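Local coordinates for putative peptidyl-arginine deiminase family protein (Campylobacter jejuni subsp. jejuni serotype O:2, PDB 6B10) that probably hydrolyses agmatine to N-carbamoylputrescine and ammonia, as an agmatine deiminase of the peptidyl-arginine deiminase family acting in polyamine biosynthesis, at residues D32-Y36 and V313-Q317; S161-L165 and I192-N196; G267-A271 and Y285-D290. All blocks are in the same frame, centred on the assembly; numbering follows the deposited sequence.

Contact 1: residues D32-Y36 and V313-Q317; sequences DWNPY and VFLRQ
The stem of Q317 lies on W33, and its amide nitrogen ends beside Y36 OH and D32 O. Q317 CB is 3.6 Å from W33 CZ2, on the benzene end of the indole. Q317 CG then settles over a face of the six-membered ring of W33, 3.6 Å from its centroid, a CH-pi contact that suits a flexible aliphatic stem. A bend at chi2 (-60°) turns the amide off the indole and across to Y36. There Q317 NE2 gives a hydrogen bond to Y36 OH at 2.9 Å, with an N-H...O angle of only 135° and the hydroxyl tilted from the amide plane.

R316 covers Y36 instead. Its extended chain runs past the ring in the opposite direction, laying R316 CD over the centre of the Y36 face, 3.8 Å from the centroid. The guanidinium stands edge-on toward the CB end of the tyrosine, its plane nearly perpendicular to the ring and NH1 nearest; it still counts as cation-pi, R316 CZ being 4.9 Å from the Y36 centroid. W33 also rests on I40 of helix 37-52 and donates through NE1 to T86.

R316 and Q317 thus set their stems on aromatic faces, and the nearby positive charge would probably polarise the pi cloud of Y36.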
loop_
_atom_site.group_PDB
_atom_site.type_symbol
_atom_site.label_atom_id
_atom_site.label_comp_id
_atom_site.label_asym_id
_atom_site.label_seq_id
_atom_site.Cartn_x
_atom_site.Cartn_y
_atom_site.Cartn_z
ATOM N N ASP A 32 5.803 -5.182 -18.649
ATOM C CA ASP A 32 5.227 -6.519 -18.838
ATOM C C ASP A 32 3.695 -6.543 -18.750
ATOM O O ASP A 32 3.115 -7.506 -18.246
ATOM C CB ASP A 32 5.825 -7.490 -17.811
ATOM C CG ASP A 32 7.343 -7.561 -17.889
ATOM O OD1 ASP A 32 7.882 -7.676 -19.011
ATOM O OD2 ASP A 32 7.997 -7.510 -16.828
ATOM N N TRP A 33 3.050 -5.489 -19.250
ATOM C CA TRP A 33 1.590 -5.414 -19.330
ATOM C C TRP A 33 1.104 -5.499 -20.783
ATOM O O TRP A 33 -0.087 -5.316 -21.051
ATOM C CB TRP A 33 1.093 -4.100 -18.709
ATOM C CG TRP A 33 1.255 -4.002 -17.213
ATOM C CD1 TRP A 33 2.246 -3.351 -16.537
ATOM C CD2 TRP A 33 0.386 -4.553 -16.217
ATOM N NE1 TRP A 33 2.054 -3.468 -15.183
ATOM C CE2 TRP A 33 0.919 -4.201 -14.959
ATOM C CE3 TRP A 33 -0.787 -5.314 -16.264
ATOM C CZ2 TRP A 33 0.318 -4.586 -13.756
ATOM C CZ3 TRP A 33 -1.383 -5.697 -15.068
ATOM C CH2 TRP A 33 -0.829 -5.329 -13.830
ATOM N N ASN A 34 2.021 -5.791 -21.707
ATOM C CA ASN A 34 1.747 -5.719 -23.153
ATOM C C ASN A 34 0.546 -6.535 -23.643
ATOM O O ASN A 34 -0.326 -5.992 -24.328
ATOM C CB ASN A 34 2.992 -6.120 -23.961
ATOM C CG ASN A 34 4.078 -5.064 -23.924
ATOM O OD1 ASN A 34 3.891 -3.955 -24.424
ATOM N ND2 ASN A 34 5.225 -5.405 -23.345
ATOM N N PRO A 35 0.496 -7.836 -23.298
ATOM C CA PRO A 35 -0.579 -8.697 -23.816
ATOM C C PRO A 35 -1.992 -8.216 -23.472
ATOM O O PRO A 35 -2.897 -8.323 -24.304
ATOM C CB PRO A 35 -0.301 -10.053 -23.149
ATOM C CG PRO A 35 1.126 -10.000 -22.721
ATOM C CD PRO A 35 1.382 -8.567 -22.374
ATOM N N TYR A 36 -2.167 -7.685 -22.263
ATOM C CA TYR A 36 -3.470 -7.214 -21.788
ATOM C C TYR A 36 -3.371 -5.737 -21.399
ATOM O O TYR A 36 -3.783 -5.326 -20.313
ATOM C CB TYR A 36 -3.965 -8.087 -20.624
ATOM C CG TYR A 36 -2.858 -8.654 -19.760
ATOM C CD1 TYR A 36 -2.317 -7.918 -18.711
ATOM C CD2 TYR A 36 -2.351 -9.927 -19.995
ATOM C CE1 TYR A 36 -1.302 -8.434 -17.926
ATOM C CE2 TYR A 36 -1.338 -10.453 -19.213
ATOM C CZ TYR A 36 -0.817 -9.702 -18.179
ATOM O OH TYR A 36 0.191 -10.216 -17.394
ATOM N N VAL A 313 -7.450 -8.032 -12.915
ATOM C CA VAL A 313 -6.417 -7.859 -13.936
ATOM C C VAL A 313 -5.077 -7.519 -13.282
ATOM O O VAL A 313 -4.030 -8.023 -13.703
ATOM C CB VAL A 313 -6.807 -6.783 -14.967
ATOM C CG1 VAL A 313 -5.759 -6.691 -16.068
ATOM C CG2 VAL A 313 -8.163 -7.101 -15.574
ATOM N N PHE A 314 -5.123 -6.692 -12.232
ATOM C CA PHE A 314 -3.932 -6.337 -11.449
ATOM C C PHE A 314 -3.153 -7.573 -10.992
ATOM O O PHE A 314 -1.920 -7.576 -11.004
ATOM C CB PHE A 314 -4.308 -5.516 -10.205
ATOM C CG PHE A 314 -4.756 -4.111 -10.493
ATOM C CD1 PHE A 314 -6.088 -3.826 -10.752
ATOM C CD2 PHE A 314 -3.853 -3.060 -10.447
ATOM C CE1 PHE A 314 -6.507 -2.529 -10.995
ATOM C CE2 PHE A 314 -4.263 -1.761 -10.685
ATOM C CZ PHE A 314 -5.593 -1.494 -10.960
ATOM N N LEU A 315 -3.873 -8.615 -10.583
ATOM C CA LEU A 315 -3.249 -9.826 -10.031
ATOM C C LEU A 315 -2.354 -10.584 -11.023
ATOM O O LEU A 315 -1.501 -11.375 -10.604
ATOM C CB LEU A 315 -4.311 -10.796 -9.506
ATOM C CG LEU A 315 -5.294 -10.355 -8.417
ATOM C CD1 LEU A 315 -6.239 -11.510 -8.133
ATOM C CD2 LEU A 315 -4.586 -9.914 -7.143
ATOM N N ARG A 316 -2.544 -10.360 -12.324
ATOM C CA ARG A 316 -1.703 -11.003 -13.340
ATOM C C ARG A 316 -0.212 -10.665 -13.152
ATOM O O ARG A 316 0.649 -11.499 -13.435
ATOM C CB ARG A 316 -2.182 -10.652 -14.753
ATOM C CG ARG A 316 -3.538 -11.263 -15.093
ATOM C CD ARG A 316 -4.092 -10.792 -16.429
ATOM N NE ARG A 316 -5.537 -11.020 -16.524
ATOM C CZ ARG A 316 -6.306 -10.658 -17.553
ATOM N NH1 ARG A 316 -5.790 -10.045 -18.612
ATOM N NH2 ARG A 316 -7.608 -10.912 -17.522
ATOM N N GLN A 317 0.084 -9.468 -12.640
ATOM C CA GLN A 317 1.458 -9.094 -12.286
ATOM C C GLN A 317 1.718 -9.077 -10.773
ATOM O O GLN A 317 2.566 -8.328 -10.292
ATOM C CB GLN A 317 1.810 -7.743 -12.911
ATOM C CG GLN A 317 1.880 -7.773 -14.433
ATOM C CD GLN A 317 2.928 -8.740 -14.960
ATOM O OE1 GLN A 317 3.952 -8.979 -14.317
ATOM N NE2 GLN A 317 2.674 -9.304 -16.131
#

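Contact 2: residues S161-L165 and I192-N196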
loop_
_atom_site.group_PDB
_atom_site.type_symbol
_atom_site.label_atom_id
_atom_site.label_comp_id
_atom_site.label_asym_id
_atom_site.label_seq_id
_atom_site.Cartn_x
_atom_site.Cartn_y
_atom_site.Cartn_z
ATOM N N SER A 161 8.230 -10.728 9.501
ATOM C CA SER A 161 9.610 -11.172 9.714
ATOM C C SER A 161 10.290 -11.657 8.432
ATOM O O SER A 161 11.504 -11.541 8.284
ATOM C CB SER A 161 9.639 -12.296 10.748
ATOM O OG SER A 161 9.131 -11.845 11.989
ATOM N N HIS A 162 9.501 -12.197 7.510
ATOM C CA HIS A 162 10.023 -12.727 6.256
ATOM C C HIS A 162 10.494 -11.628 5.300
ATOM O O HIS A 162 11.355 -11.875 4.457
ATOM C CB HIS A 162 8.966 -13.607 5.580
ATOM C CG HIS A 162 8.548 -14.784 6.407
ATOM N ND1 HIS A 162 9.098 -16.039 6.249
ATOM C CD2 HIS A 162 7.643 -14.895 7.410
ATOM C CE1 HIS A 162 8.546 -16.873 7.114
ATOM N NE2 HIS A 162 7.661 -16.203 7.830
ATOM N N CYS A 163 9.941 -10.424 5.431
ATOM C CA CYS A 163 10.299 -9.311 4.549
ATOM C C CYS A 163 11.650 -8.686 4.889
ATOM O O CYS A 163 12.629 -8.866 4.165
ATOM C CB CYS A 163 9.226 -8.218 4.595
ATOM S SG CYS A 163 7.571 -8.777 4.163
ATOM N N LEU A 164 11.696 -7.966 6.005
ATOM C CA LEU A 164 12.777 -7.017 6.276
ATOM C C LEU A 164 14.086 -7.681 6.691
ATOM O O LEU A 164 15.160 -7.119 6.479
ATOM C CB LEU A 164 12.335 -6.015 7.346
ATOM C CG LEU A 164 11.090 -5.197 6.985
ATOM C CD1 LEU A 164 10.518 -4.521 8.219
ATOM C CD2 LEU A 164 11.403 -4.175 5.903
ATOM N N LEU A 165 13.995 -8.870 7.279
ATOM C CA LEU A 165 15.178 -9.636 7.663
ATOM C C LEU A 165 15.855 -10.230 6.431
ATOM O O LEU A 165 17.083 -10.335 6.375
ATOM C CB LEU A 165 14.801 -10.739 8.659
ATOM C CG LEU A 165 14.042 -10.272 9.910
ATOM C CD1 LEU A 165 13.922 -11.398 10.926
ATOM C CD2 LEU A 165 14.706 -9.059 10.541
ATOM N N ILE A 192 5.232 -4.959 15.632
ATOM C CA ILE A 192 4.670 -6.298 15.648
ATOM C C ILE A 192 5.255 -7.046 14.454
ATOM O O ILE A 192 4.976 -6.710 13.295
ATOM C CB ILE A 192 3.136 -6.256 15.572
ATOM C CG1 ILE A 192 2.584 -5.542 16.806
ATOM C CG2 ILE A 192 2.553 -7.657 15.482
ATOM C CD1 ILE A 192 1.151 -5.091 16.675
ATOM N N TRP A 193 6.093 -8.033 14.754
ATOM C CA TRP A 193 6.739 -8.857 13.751
ATOM C C TRP A 193 5.929 -10.128 13.557
ATOM O O TRP A 193 5.939 -10.999 14.420
ATOM C CB TRP A 193 8.150 -9.226 14.212
ATOM C CG TRP A 193 9.115 -8.078 14.278
ATOM C CD1 TRP A 193 9.358 -7.258 15.350
ATOM C CD2 TRP A 193 9.987 -7.640 13.233
ATOM N NE1 TRP A 193 10.327 -6.328 15.024
ATOM C CE2 TRP A 193 10.725 -6.543 13.730
ATOM C CE3 TRP A 193 10.217 -8.070 11.922
ATOM C CZ2 TRP A 193 11.675 -5.874 12.961
ATOM C CZ3 TRP A 193 11.156 -7.400 11.155
ATOM C CH2 TRP A 193 11.876 -6.315 11.679
ATOM N N LEU A 194 5.223 -10.238 12.435
ATOM C CA LEU A 194 4.419 -11.430 12.161
ATOM C C LEU A 194 5.237 -12.533 11.491
ATOM O O LEU A 194 5.819 -12.321 10.428
ATOM C CB LEU A 194 3.215 -11.098 11.279
ATOM C CG LEU A 194 2.037 -10.365 11.908
ATOM C CD1 LEU A 194 0.951 -10.232 10.856
ATOM C CD2 LEU A 194 1.492 -11.073 13.140
ATOM N N GLU A 195 5.248 -13.709 12.112
ATOM C CA GLU A 195 5.984 -14.868 11.604
ATOM C C GLU A 195 5.189 -15.620 10.541
ATOM O O GLU A 195 5.746 -16.035 9.523
ATOM C CB GLU A 195 6.315 -15.838 12.742
ATOM C CG GLU A 195 7.137 -15.244 13.879
ATOM C CD GLU A 195 8.534 -14.834 13.451
ATOM O OE1 GLU A 195 9.154 -15.570 12.654
ATOM O OE2 GLU A 195 9.013 -13.774 13.914
ATOM N N ASN A 196 3.887 -15.776 10.779
ATOM C CA ASN A 196 3.051 -16.687 9.993
ATOM C C ASN A 196 2.192 -16.042 8.919
ATOM O O ASN A 196 1.962 -14.830 8.916
ATOM C CB ASN A 196 2.135 -17.470 10.932
ATOM C CG ASN A 196 2.898 -18.443 11.805
ATOM O OD1 ASN A 196 3.379 -19.464 11.325
ATOM N ND2 ASN A 196 3.006 -18.139 13.090
#
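S161 and H162 of helix 161-167 make three hydrogen bonds to L194 and E195, where strand 190-194 runs out into a loop. The hydroxyl S161 OG donates to E195 OE2 at 2.7 Å, meeting that oxygen from well above the carboxylate plane. E195 reaches it because its chain bends at chi2 (-65°), although its CB starts out pointing away from the helix. H162 NE2 donates to the carbonyl O of E195 at 2.6 Å; the oxygen lies in the ring plane and the nitrogen in the carbonyl plane, though the N-H...O angle is only 136°. Backbone S161 N completes the set with L194 O, 3.0 Å away. Serine suits this place because its short side chain brings a hydroxyl to E195 while its own backbone N reaches L194.

Farther out, W193 lays its indole beside the helix. S161 CA sits at its edge, while L164 CD1 touches W193 CH2 at 4.1 Å and L165 CD2 touches W193 CZ3 at 4.0 Å. W193 NE1 bonds to D179 on helix 175-186.

Helix 161-167 directly follows strand 156-160, which pairs in parallel with strand 190-194; the axes of 161-165 and 192-194 run at 105° to each other, N to C. L194 turns toward helix 233-244, where E242 accepts from E195 N.

Contact 3: residues G267-A271 and Y285-D290; sequences GATYA and YKDKND
Two tyrosine hydroxyls supply the hydrogen bonds between 267-271 and 285-290. Y285 OH donates to the carbonyl O of T269 at 2.7 Å, from above the carbonyl plane, and also pairs with S320. Y270 OH donates to D290 OD1 at 2.6 Å. That oxygen lies at the edge of the Y270 ring, while the carboxylate stands almost perpendicular to it, at 86°. Tyrosine suits both places, with a broad hydrophobic body to bury and one hydroxyl to meet an acceptor.

D290 OD1 is gripped twice. Y270 OH comes on its anti side, while Y285 N donates to D290 OD1 on the syn side at 3.0 Å, from the opposite face of the carboxylate plane. OD2 takes weak bonds from the backbone N of Y285, K286 and D287. Together these would restrict the carboxylate's rotation and probably stabilise its negative charge.

The apolar contacts gather round the two tyrosines. A268 CB sits over the middle of the Y285 ring, 3.7 Å from its centroid, as a CH-pi contact; a methyl is small enough to come close with its C-H bonds toward the pi face. Y270 CE1 approaches Y285 CD2 to 3.6 Å, the rings lying obliquely with planes at 54°. N289 CB packs by Y270 CE2 at 3.7 Å.

Within 285-290, a chi1 of 179° turns the D287 carboxylate forward, so that OD1 accepts from N289 N through its anti lone pair. T269 OG1 accepts from A271 N in an ST turn and also bonds T210 O. D287 and D290 form a capping box leading into helix 289-300, and Y270 ties the ST-turn loop to it.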
loop_
_atom_site.group_PDB
_atom_site.type_symbol
_atom_site.label_atom_id
_atom_site.label_comp_id
_atom_site.label_asym_id
_atom_site.label_seq_id
_atom_site.Cartn_x
_atom_site.Cartn_y
_atom_site.Cartn_z
ATOM N N GLY A 267 -2.730 -14.379 -6.410
ATOM C CA GLY A 267 -2.727 -14.030 -4.994
ATOM C C GLY A 267 -3.784 -12.998 -4.658
ATOM O O GLY A 267 -3.464 -11.864 -4.295
ATOM N N ALA A 268 -5.047 -13.394 -4.764
ATOM C CA ALA A 268 -6.157 -12.492 -4.496
ATOM C C ALA A 268 -6.288 -12.293 -2.992
ATOM O O ALA A 268 -6.375 -13.262 -2.245
ATOM C CB ALA A 268 -7.445 -13.053 -5.074
ATOM N N THR A 269 -6.287 -11.035 -2.559
ATOM C CA THR A 269 -6.353 -10.692 -1.143
ATOM C C THR A 269 -7.137 -9.398 -0.946
ATOM O O THR A 269 -6.976 -8.442 -1.709
ATOM C CB THR A 269 -4.943 -10.549 -0.525
ATOM O OG1 THR A 269 -5.039 -10.006 0.800
ATOM C CG2 THR A 269 -4.046 -9.643 -1.376
ATOM N N TYR A 270 -7.988 -9.376 0.077
ATOM C CA TYR A 270 -8.794 -8.198 0.372
ATOM C C TYR A 270 -8.050 -7.196 1.250
ATOM O O TYR A 270 -8.512 -6.063 1.438
ATOM C CB TYR A 270 -10.137 -8.597 0.997
ATOM C CG TYR A 270 -11.053 -9.365 0.047
ATOM C CD1 TYR A 270 -11.626 -8.737 -1.053
ATOM C CD2 TYR A 270 -11.353 -10.715 0.263
ATOM C CE1 TYR A 270 -12.466 -9.422 -1.920
ATOM C CE2 TYR A 270 -12.187 -11.416 -0.599
ATOM C CZ TYR A 270 -12.744 -10.771 -1.691
ATOM O OH TYR A 270 -13.579 -11.470 -2.546
ATOM N N ALA A 271 -6.889 -7.595 1.770
ATOM C CA ALA A 271 -6.074 -6.705 2.604
ATOM C C ALA A 271 -5.393 -5.585 1.798
ATOM O O ALA A 271 -4.978 -4.572 2.364
ATOM C CB ALA A 271 -5.035 -7.507 3.382
ATOM N N TYR A 285 -13.029 -9.251 -6.520
ATOM C CA TYR A 285 -12.533 -10.326 -7.391
ATOM C C TYR A 285 -13.668 -11.146 -8.031
ATOM O O TYR A 285 -13.427 -12.217 -8.606
ATOM C CB TYR A 285 -11.599 -11.232 -6.589
ATOM C CG TYR A 285 -10.407 -10.501 -5.994
ATOM C CD1 TYR A 285 -9.401 -9.981 -6.815
ATOM C CD2 TYR A 285 -10.274 -10.336 -4.611
ATOM C CE1 TYR A 285 -8.310 -9.307 -6.282
ATOM C CE2 TYR A 285 -9.183 -9.666 -4.067
ATOM C CZ TYR A 285 -8.199 -9.158 -4.903
ATOM O OH TYR A 285 -7.105 -8.495 -4.369
ATOM N N LYS A 286 -14.890 -10.629 -7.940
ATOM C CA LYS A 286 -16.100 -11.304 -8.434
ATOM C C LYS A 286 -16.327 -12.647 -7.730
ATOM O O LYS A 286 -16.510 -13.690 -8.363
ATOM C CB LYS A 286 -16.074 -11.452 -9.963
ATOM C CG LYS A 286 -15.851 -10.144 -10.719
ATOM C CD LYS A 286 -16.915 -9.105 -10.389
ATOM C CE LYS A 286 -16.778 -7.840 -11.225
ATOM N NZ LYS A 286 -16.913 -8.083 -12.689
ATOM N N ASP A 287 -16.322 -12.576 -6.405
ATOM C CA ASP A 287 -16.518 -13.714 -5.522
ATOM C C ASP A 287 -17.475 -13.243 -4.444
ATOM O O ASP A 287 -17.516 -12.055 -4.137
ATOM C CB ASP A 287 -15.170 -14.130 -4.919
ATOM C CG ASP A 287 -15.275 -15.305 -3.962
ATOM O OD1 ASP A 287 -15.741 -15.124 -2.813
ATOM O OD2 ASP A 287 -14.852 -16.407 -4.344
ATOM N N LYS A 288 -18.238 -14.165 -3.868
ATOM C CA LYS A 288 -19.225 -13.821 -2.834
ATOM C C LYS A 288 -18.608 -13.089 -1.641
ATOM O O LYS A 288 -19.304 -12.363 -0.929
ATOM C CB LYS A 288 -19.976 -15.067 -2.345
ATOM C CG LYS A 288 -19.114 -16.118 -1.667
ATOM C CD LYS A 288 -19.974 -17.225 -1.070
ATOM C CE LYS A 288 -19.137 -18.402 -0.600
ATOM N NZ LYS A 288 -18.234 -18.017 0.515
ATOM N N ASN A 289 -17.312 -13.287 -1.417
ATOM C CA ASN A 289 -16.631 -12.634 -0.308
ATOM C C ASN A 289 -16.418 -11.135 -0.501
ATOM O O ASN A 289 -16.188 -10.434 0.476
ATOM C CB ASN A 289 -15.306 -13.335 -0.000
ATOM C CG ASN A 289 -15.502 -14.712 0.608
ATOM O OD1 ASN A 289 -16.619 -15.119 0.912
ATOM N ND2 ASN A 289 -14.418 -15.433 0.788
ATOM N N ASP A 290 -16.502 -10.655 -1.747
ATOM C CA ASP A 290 -16.500 -9.218 -2.041
ATOM C C ASP A 290 -17.527 -8.517 -1.165
ATOM O O ASP A 290 -17.237 -7.509 -0.511
ATOM C CB ASP A 290 -16.882 -8.934 -3.503
ATOM C CG ASP A 290 -15.825 -9.374 -4.511
ATOM O OD1 ASP A 290 -14.730 -9.836 -4.142
ATOM O OD2 ASP A 290 -16.115 -9.276 -5.716
#

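How the contacts relate
From the N terminus, the chain passes through 32-36, after strand 19-25, and does not close contact 1 until 313-317, tying the loop before helix 37-52 to the loop before strand 326-329 across most of the protein's length. Both other contacts fall within that span, one after the other. Contact 2 closes a short loop from helix 161-167 to the end of strand 190-194. Contact 3 follows, joining the loop before strand 274-276 to the turn leading into helix 289-300. Contacts 1 and 3 touch directly: L315 CD1 lies 3.5 Å from Y285 CE1, and packs on A268 too. Contact 2 stands apart, its nearest atoms about 10 Å from contact 3 and about 15 Å from contact 1.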